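Local coordinates for protein oxidoreductase (Streptomyces globisporus, PDB 4R82) that reduces FAD with NADH and releases FADH2 by free diffusion to the halogenase and monooxygenase of enediyne antibiotic C-1027 biosynthesis, at residues T35-G40 with M47-F52; A83-E88 with V130-C135. All coordinates share one frame; numbering follows the deposited sequence.

How the contacts relate
Contact 1 (35-40 with 47-52) and contact 2 (83-88 with 130-135) lie side by side in one antiparallel sheet, their centres about 8 Å apart. They are stitched together because strands 35-39 and 81-86 are neighbours: probable hydrogen bonds of 2.8 Å join Thr38 O to Ala83 N and Val36 N to Ser85 O, and Thr35 CB packs on Val84 CG1 at 3.7 Å. Contact 1 forms part of the flavin site, with FAD bound along 47-51. Contact 2 stands one step behind; the Val84 side chain is about 9 Å from that of Ser51, which binds FAD. Both contacts also touch the second subunit of the homodimer.

Contact 1: T35-G40 with M47-F52; sequences TVVTVG and MTANSF. With FAD (flavin-adenine dinucleotide), chain K; NAD (nicotinamide-adenine-dinucleotide), chain C.
Met47, a selenomethionine in this crystal, pairs with Val37 through two antiparallel backbone bonds, Met47 N to Val37 O and Val37 N to Met47 O. Its side chain starts with CG anti to the backbone N (chi1 -172°) and bends at its last torsion, which lays CE 3.4 Å from C2 in the pyrimidine part of the flavin. Thr48 sits opposite Val36 in a non-hydrogen-bonded pair, leaving its carbonyl to accept from the ribityl hydroxyl, FAD O2' to Thr48 O, at 2.8 Å. Its CG2 rests 3.6 Å from FAD C7 in the dimethylbenzene ring, while OG1 is bonded to Ala95 O. The pairing belongs to the β-hairpin of strands 35-39 and 45-49, at one end of the main sheet of the split-barrel flavin reductase fold, where the outer strand has strand 35-39 on one side and, on the other, the cofactor and Phe98, which shares a backbone bond with Thr48. Ala49 N bonds Thr35 O almost straight (171° at the hydrogen). Ala49 O is gripped twice by Thr35, from opposite faces of the carbonyl plane: by Thr35 N at 2.9 Å and by Thr35 OG1 at 2.8 Å, the hydroxyl being tucked between backbone N and carbonyl carbon (chi1 75°). Past the strand the backbone amides turn to the isoalloxazine, with Asn50 N 3.0 Å from FAD N5 and Ser51 N 3.0 Å from FAD O4. Phe52 CB meets Thr35 CG2 at 3.9 Å, and its ring runs on to an edge-to-face contact with Phe30 of the second subunit.

Contact 2: A83-E88 with V130-C135; sequences AVSVLE and VAHLEC
Ala83 meets Leu133 through its backbone, Ala83 CA directing a C-H at Leu133 O from 3.2 Å in the non-hydrogen-bonded pairing of Ala83 with Glu134. Val84 and Leu133 then exchange two backbone hydrogen bonds, Val84 N to Leu133 O at 2.8 Å and Leu133 N to Val84 O at 2.9 Å; on the same face of the sheet Leu133 CD1 lies alongside Val84 CB at 4.3 Å. Ser85 points to the other face with His132. The imidazole, its CG anti to the carbonyl carbon (chi1 -66°), brings CD2 to 3.5 Å from Ser85 OG, yet Ser85 OG and His132 NE2 are each bonded to the backbone of Ile126, to its N and its O, so one residue's backbone holds both side chains. Val86 N bonds Ala131 O at 3.0 Å, and Val86 O accepts from Val130 N at 2.8 Å. The side chains of Val86 and Val130 cross obliquely, and Asp29 of the second subunit packs on both. At Glu88, Val130 CG2 packs against CA at 3.6 Å, whereas Glu88 OE1 is hydrogen-bonded to Gly90 N, two residues further on. Strand 81-86 is thereby joined to the long strand 131-143 in an interior antiparallel pairing of the main sheet in the split-barrel fold of the flavin reductase family, with strand 35-39 beyond 81-86 and strand 146-158 beyond 131-143.

Contact 1: T35-G40 with M47-F52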
loop_
_atom_site.group_PDB
_atom_site.type_symbol
_atom_site.label_atom_id
_atom_site.label_comp_id
_atom_site.label_asym_id
_atom_site.label_seq_id
_atom_site.Cartn_x
_atom_site.Cartn_y
_atom_site.Cartn_z
ATOM N N THR A 35 3.930 -8.519 3.734
ATOM C CA THR A 35 5.345 -8.568 4.085
ATOM C C THR A 35 5.504 -9.028 5.519
ATOM O O THR A 35 4.537 -9.048 6.296
ATOM C CB THR A 35 6.025 -7.185 3.977
ATOM O OG1 THR A 35 5.622 -6.368 5.084
ATOM C CG2 THR A 35 5.645 -6.490 2.675
ATOM N N VAL A 36 6.729 -9.391 5.875
ATOM C CA VAL A 36 7.091 -9.473 7.290
ATOM C C VAL A 36 8.157 -8.415 7.489
ATOM O O VAL A 36 9.180 -8.405 6.788
ATOM C CB VAL A 36 7.630 -10.854 7.694
ATOM C CG1 VAL A 36 8.112 -10.837 9.142
ATOM C CG2 VAL A 36 6.548 -11.922 7.519
ATOM N N VAL A 37 7.903 -7.504 8.419
ATOM C CA VAL A 37 8.898 -6.524 8.814
ATOM C C VAL A 37 9.728 -7.115 9.941
ATOM O O VAL A 37 9.170 -7.670 10.892
ATOM C CB VAL A 37 8.220 -5.230 9.299
ATOM C CG1 VAL A 37 9.253 -4.244 9.857
ATOM C CG2 VAL A 37 7.442 -4.586 8.154
ATOM N N THR A 38 11.052 -6.999 9.852
ATOM C CA THR A 38 11.895 -7.520 10.919
ATOM C C THR A 38 12.903 -6.494 11.405
ATOM O O THR A 38 13.268 -5.556 10.682
ATOM C CB THR A 38 12.647 -8.800 10.496
ATOM O OG1 THR A 38 13.421 -8.530 9.316
ATOM C CG2 THR A 38 11.669 -9.936 10.200
ATOM N N VAL A 39 13.343 -6.686 12.643
ATOM C CA VAL A 39 14.418 -5.881 13.210
ATOM C C VAL A 39 15.415 -6.779 13.909
ATOM O O VAL A 39 15.086 -7.910 14.286
ATOM C CB VAL A 39 13.886 -4.844 14.231
ATOM C CG1 VAL A 39 12.981 -3.833 13.548
ATOM C CG2 VAL A 39 13.152 -5.550 15.367
ATOM N N GLY A 40 16.637 -6.274 14.066
ATOM C CA GLY A 40 17.662 -6.961 14.823
ATOM C C GLY A 40 17.687 -6.424 16.238
ATOM O O GLY A 40 16.645 -6.333 16.892
HETATM N N MSE A 47 7.086 -8.906 12.344
HETATM C CA MSE A 47 5.650 -8.598 12.398
HETATM C C MSE A 47 5.096 -8.588 10.990
HETATM O O MSE A 47 5.661 -7.960 10.094
HETATM C CB MSE A 47 5.385 -7.234 13.050
HETATM C CG MSE A 47 3.870 -6.954 13.295
HETATM SE SE MSE A 47 3.469 -5.080 13.723
HETATM C CE MSE A 47 3.594 -4.387 11.906
ATOM N N THR A 48 3.991 -9.291 10.787
ATOM C CA THR A 48 3.348 -9.296 9.480
ATOM C C THR A 48 2.751 -7.914 9.198
ATOM O O THR A 48 2.124 -7.298 10.083
ATOM C CB THR A 48 2.277 -10.389 9.425
ATOM O OG1 THR A 48 2.904 -11.664 9.619
ATOM C CG2 THR A 48 1.554 -10.373 8.087
ATOM N N ALA A 49 2.991 -7.402 7.993
ATOM C CA ALA A 49 2.550 -6.051 7.636
ATOM C C ALA A 49 2.113 -5.941 6.195
ATOM O O ALA A 49 2.858 -6.336 5.278
ATOM C CB ALA A 49 3.652 -5.033 7.919
ATOM N N ASN A 50 0.938 -5.357 5.976
ATOM C CA ASN A 50 0.511 -5.080 4.610
ATOM C C ASN A 50 0.470 -3.583 4.286
ATOM O O ASN A 50 0.140 -3.197 3.166
ATOM C CB ASN A 50 -0.833 -5.744 4.315
ATOM C CG ASN A 50 -1.988 -4.995 4.922
ATOM O OD1 ASN A 50 -1.856 -4.379 5.978
ATOM N ND2 ASN A 50 -3.128 -5.011 4.240
ATOM N N SER A 51 0.830 -2.748 5.258
ATOM C CA SER A 51 0.821 -1.299 5.067
ATOM C C SER A 51 2.073 -0.812 4.324
ATOM O O SER A 51 2.252 0.388 4.125
ATOM C CB SER A 51 0.717 -0.591 6.420
ATOM O OG SER A 51 1.870 -0.866 7.199
ATOM N N PHE A 52 2.931 -1.741 3.916
ATOM C CA PHE A 52 4.129 -1.401 3.155
ATOM C C PHE A 52 3.755 -0.655 1.886
ATOM O O PHE A 52 2.887 -1.094 1.128
ATOM C CB PHE A 52 4.893 -2.680 2.793
ATOM C CG PHE A 52 6.045 -2.446 1.865
ATOM C CD1 PHE A 52 7.263 -1.997 2.355
ATOM C CD2 PHE A 52 5.902 -2.654 0.498
ATOM C CE1 PHE A 52 8.323 -1.758 1.491
ATOM C CE2 PHE A 52 6.954 -2.422 -0.370
ATOM C CZ PHE A 52 8.173 -1.972 0.129
HETATM N N1 FAD K . -0.064 -4.541 12.010
HETATM C C2 FAD K . 0.411 -3.325 11.790
HETATM O O2 FAD K . 0.718 -2.513 12.874
HETATM N N3 FAD K . 0.632 -2.829 10.575
HETATM C C4 FAD K . 0.351 -3.578 9.497
HETATM O O4 FAD K . 0.578 -3.080 8.228
HETATM C C4X FAD K . -0.188 -4.884 9.667
HETATM N N5 FAD K . -0.496 -5.640 8.567
HETATM C C5X FAD K . -0.979 -6.901 8.760
HETATM C C6 FAD K . -1.278 -7.690 7.619
HETATM C C7 FAD K . -1.798 -8.973 7.802
HETATM C C7M FAD K . -2.134 -9.858 6.580
HETATM C C8 FAD K . -2.000 -9.479 9.097
HETATM C C8M FAD K . -2.554 -10.881 9.266
HETATM C C9 FAD K . -1.702 -8.700 10.225
HETATM C C9A FAD K . -1.182 -7.393 10.059
HETATM N N10 FAD K . -0.880 -6.623 11.167
HETATM C C10 FAD K . -0.386 -5.368 10.960
HETATM C "C1'" FAD K . -1.090 -7.094 12.538
HETATM C "C2'" FAD K . 0.159 -7.663 13.182
HETATM O "O2'" FAD K . 0.787 -8.537 12.256
HETATM C "C3'" FAD K . -0.251 -8.506 14.384
HETATM O "O3'" FAD K . -1.263 -9.409 13.984
HETATM C "C4'" FAD K . -0.849 -7.651 15.458
HETATM O "O4'" FAD K . -0.082 -6.485 15.572
HETATM C "C5'" FAD K . -0.966 -8.414 16.802
HETATM O "O5'" FAD K . 0.291 -8.610 17.471
HETATM P P FAD K . 1.373 -7.394 17.687
HETATM O O1P FAD K . 2.173 -7.595 18.967
HETATM O O2P FAD K . 0.617 -6.088 17.771
HETATM O O3P FAD K . 2.321 -7.384 16.512
HETATM P PA NAD C . -9.320 -7.832 8.651
HETATM O O1A NAD C . -8.242 -8.011 9.718
HETATM O O2A NAD C . -9.709 -9.192 8.105
HETATM O O5B NAD C . -8.693 -7.016 7.466
HETATM C C5B NAD C . -9.378 -6.091 6.703
HETATM C C4B NAD C . -8.694 -4.811 6.487
HETATM O O4B NAD C . -8.677 -4.111 7.701
HETATM C C3B NAD C . -7.294 -5.011 6.081
HETATM O O3B NAD C . -6.954 -4.015 5.164
HETATM C C2B NAD C . -6.531 -4.801 7.306
HETATM O O2B NAD C . -5.223 -4.431 7.053
HETATM C C1B NAD C . -7.286 -3.740 7.957
HETATM N N9A NAD C . -7.085 -3.648 9.409
HETATM C C8A NAD C . -7.367 -4.588 10.331
HETATM N N7A NAD C . -7.054 -4.146 11.561
HETATM C C5A NAD C . -6.557 -2.896 11.423
HETATM C C6A NAD C . -6.068 -1.943 12.317
HETATM N N6A NAD C . -6.026 -2.206 13.674
HETATM N N1A NAD C . -5.648 -0.762 11.843
HETATM C C2A NAD C . -5.667 -0.479 10.532
HETATM N N3A NAD C . -6.139 -1.368 9.646
HETATM C C4A NAD C . -6.580 -2.574 10.060
HETATM O O3 NAD C . -10.593 -7.148 9.277
#

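Contact 2: A83-E88 with V130-C135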
loop_
_atom_site.group_PDB
_atom_site.type_symbol
_atom_site.label_atom_id
_atom_site.label_comp_id
_atom_site.label_asym_id
_atom_site.label_seq_id
_atom_site.Cartn_x
_atom_site.Cartn_y
_atom_site.Cartn_z
ATOM N N ALA A 83 14.031 -4.356 8.248
ATOM C CA ALA A 83 14.014 -5.049 6.973
ATOM C C ALA A 83 12.595 -5.406 6.600
ATOM O O ALA A 83 11.713 -5.549 7.469
ATOM C CB ALA A 83 14.894 -6.289 6.999
ATOM N N VAL A 84 12.373 -5.517 5.297
ATOM C CA VAL A 84 11.070 -5.935 4.789
ATOM C C VAL A 84 11.254 -7.174 3.923
ATOM O O VAL A 84 12.066 -7.171 2.996
ATOM C CB VAL A 84 10.424 -4.810 3.944
ATOM C CG1 VAL A 84 9.076 -5.272 3.355
ATOM C CG2 VAL A 84 10.250 -3.544 4.766
ATOM N N SER A 85 10.490 -8.235 4.212
ATOM C CA SER A 85 10.512 -9.422 3.381
ATOM C C SER A 85 9.148 -9.518 2.733
ATOM O O SER A 85 8.142 -9.707 3.430
ATOM C CB SER A 85 10.784 -10.676 4.220
ATOM O OG SER A 85 12.058 -10.613 4.845
ATOM N N VAL A 86 9.109 -9.381 1.409
ATOM C CA VAL A 86 7.855 -9.492 0.677
ATOM C C VAL A 86 7.545 -10.966 0.487
ATOM O O VAL A 86 8.306 -11.693 -0.165
ATOM C CB VAL A 86 7.941 -8.817 -0.691
ATOM C CG1 VAL A 86 6.650 -9.047 -1.482
ATOM C CG2 VAL A 86 8.239 -7.327 -0.526
ATOM N N LEU A 87 6.433 -11.421 1.051
ATOM C CA LEU A 87 6.157 -12.851 1.083
ATOM C C LEU A 87 5.683 -13.387 -0.255
ATOM O O LEU A 87 4.881 -12.759 -0.944
ATOM C CB LEU A 87 5.137 -13.204 2.178
ATOM C CG LEU A 87 5.599 -12.931 3.616
ATOM C CD1 LEU A 87 4.509 -13.389 4.603
ATOM C CD2 LEU A 87 6.933 -13.617 3.907
ATOM N N GLU A 88 6.194 -14.565 -0.597
ATOM C CA GLU A 88 5.867 -15.268 -1.818
ATOM C C GLU A 88 4.537 -16.016 -1.682
ATOM O O GLU A 88 4.063 -16.255 -0.574
ATOM C CB GLU A 88 7.037 -16.216 -2.132
ATOM C CG GLU A 88 6.960 -16.994 -3.414
ATOM C CD GLU A 88 6.226 -18.306 -3.232
ATOM O OE1 GLU A 88 6.173 -18.785 -2.075
ATOM O OE2 GLU A 88 5.699 -18.846 -4.230
ATOM N N VAL A 130 9.859 -12.998 -2.031
ATOM C CA VAL A 130 10.009 -12.446 -3.374
ATOM C C VAL A 130 11.175 -11.461 -3.377
ATOM O O VAL A 130 11.957 -11.383 -4.336
ATOM C CB VAL A 130 8.716 -11.729 -3.828
ATOM C CG1 VAL A 130 8.830 -11.288 -5.272
ATOM C CG2 VAL A 130 7.531 -12.661 -3.685
ATOM N N ALA A 131 11.290 -10.717 -2.282
ATOM C CA ALA A 131 12.334 -9.704 -2.171
ATOM C C ALA A 131 12.645 -9.391 -0.735
ATOM O O ALA A 131 11.790 -9.558 0.141
ATOM C CB ALA A 131 11.913 -8.442 -2.889
ATOM N N HIS A 132 13.867 -8.905 -0.507
ATOM C CA HIS A 132 14.278 -8.373 0.798
ATOM C C HIS A 132 14.700 -6.931 0.597
ATOM O O HIS A 132 15.441 -6.627 -0.345
ATOM C CB HIS A 132 15.494 -9.141 1.336
ATOM C CG HIS A 132 15.223 -10.576 1.670
ATOM N ND1 HIS A 132 16.206 -11.541 1.623
ATOM C CD2 HIS A 132 14.095 -11.206 2.084
ATOM C CE1 HIS A 132 15.693 -12.707 1.978
ATOM N NE2 HIS A 132 14.414 -12.531 2.262
ATOM N N LEU A 133 14.262 -6.042 1.484
ATOM C CA LEU A 133 14.725 -4.657 1.457
ATOM C C LEU A 133 15.234 -4.342 2.844
ATOM O O LEU A 133 14.569 -4.634 3.826
ATOM C CB LEU A 133 13.586 -3.690 1.122
ATOM C CG LEU A 133 12.854 -3.814 -0.217
ATOM C CD1 LEU A 133 11.710 -4.820 -0.127
ATOM C CD2 LEU A 133 12.353 -2.446 -0.696
ATOM N N GLU A 134 16.428 -3.776 2.932
ATOM C CA GLU A 134 16.935 -3.309 4.214
ATOM C C GLU A 134 16.947 -1.792 4.191
ATOM O O GLU A 134 17.467 -1.179 3.247
ATOM C CB GLU A 134 18.325 -3.893 4.478
ATOM C CG GLU A 134 18.269 -5.414 4.654
ATOM C CD GLU A 134 19.630 -6.049 4.822
ATOM O OE1 GLU A 134 20.175 -5.987 5.942
ATOM O OE2 GLU A 134 20.143 -6.624 3.837
ATOM N N CYS A 135 16.365 -1.187 5.225
ATOM C CA CYS A 135 16.048 0.231 5.193
ATOM C C CYS A 135 16.548 0.945 6.423
ATOM O O CYS A 135 16.510 0.394 7.520
ATOM C CB CYS A 135 14.536 0.414 5.149
ATOM S SG CYS A 135 13.751 -0.440 3.767
#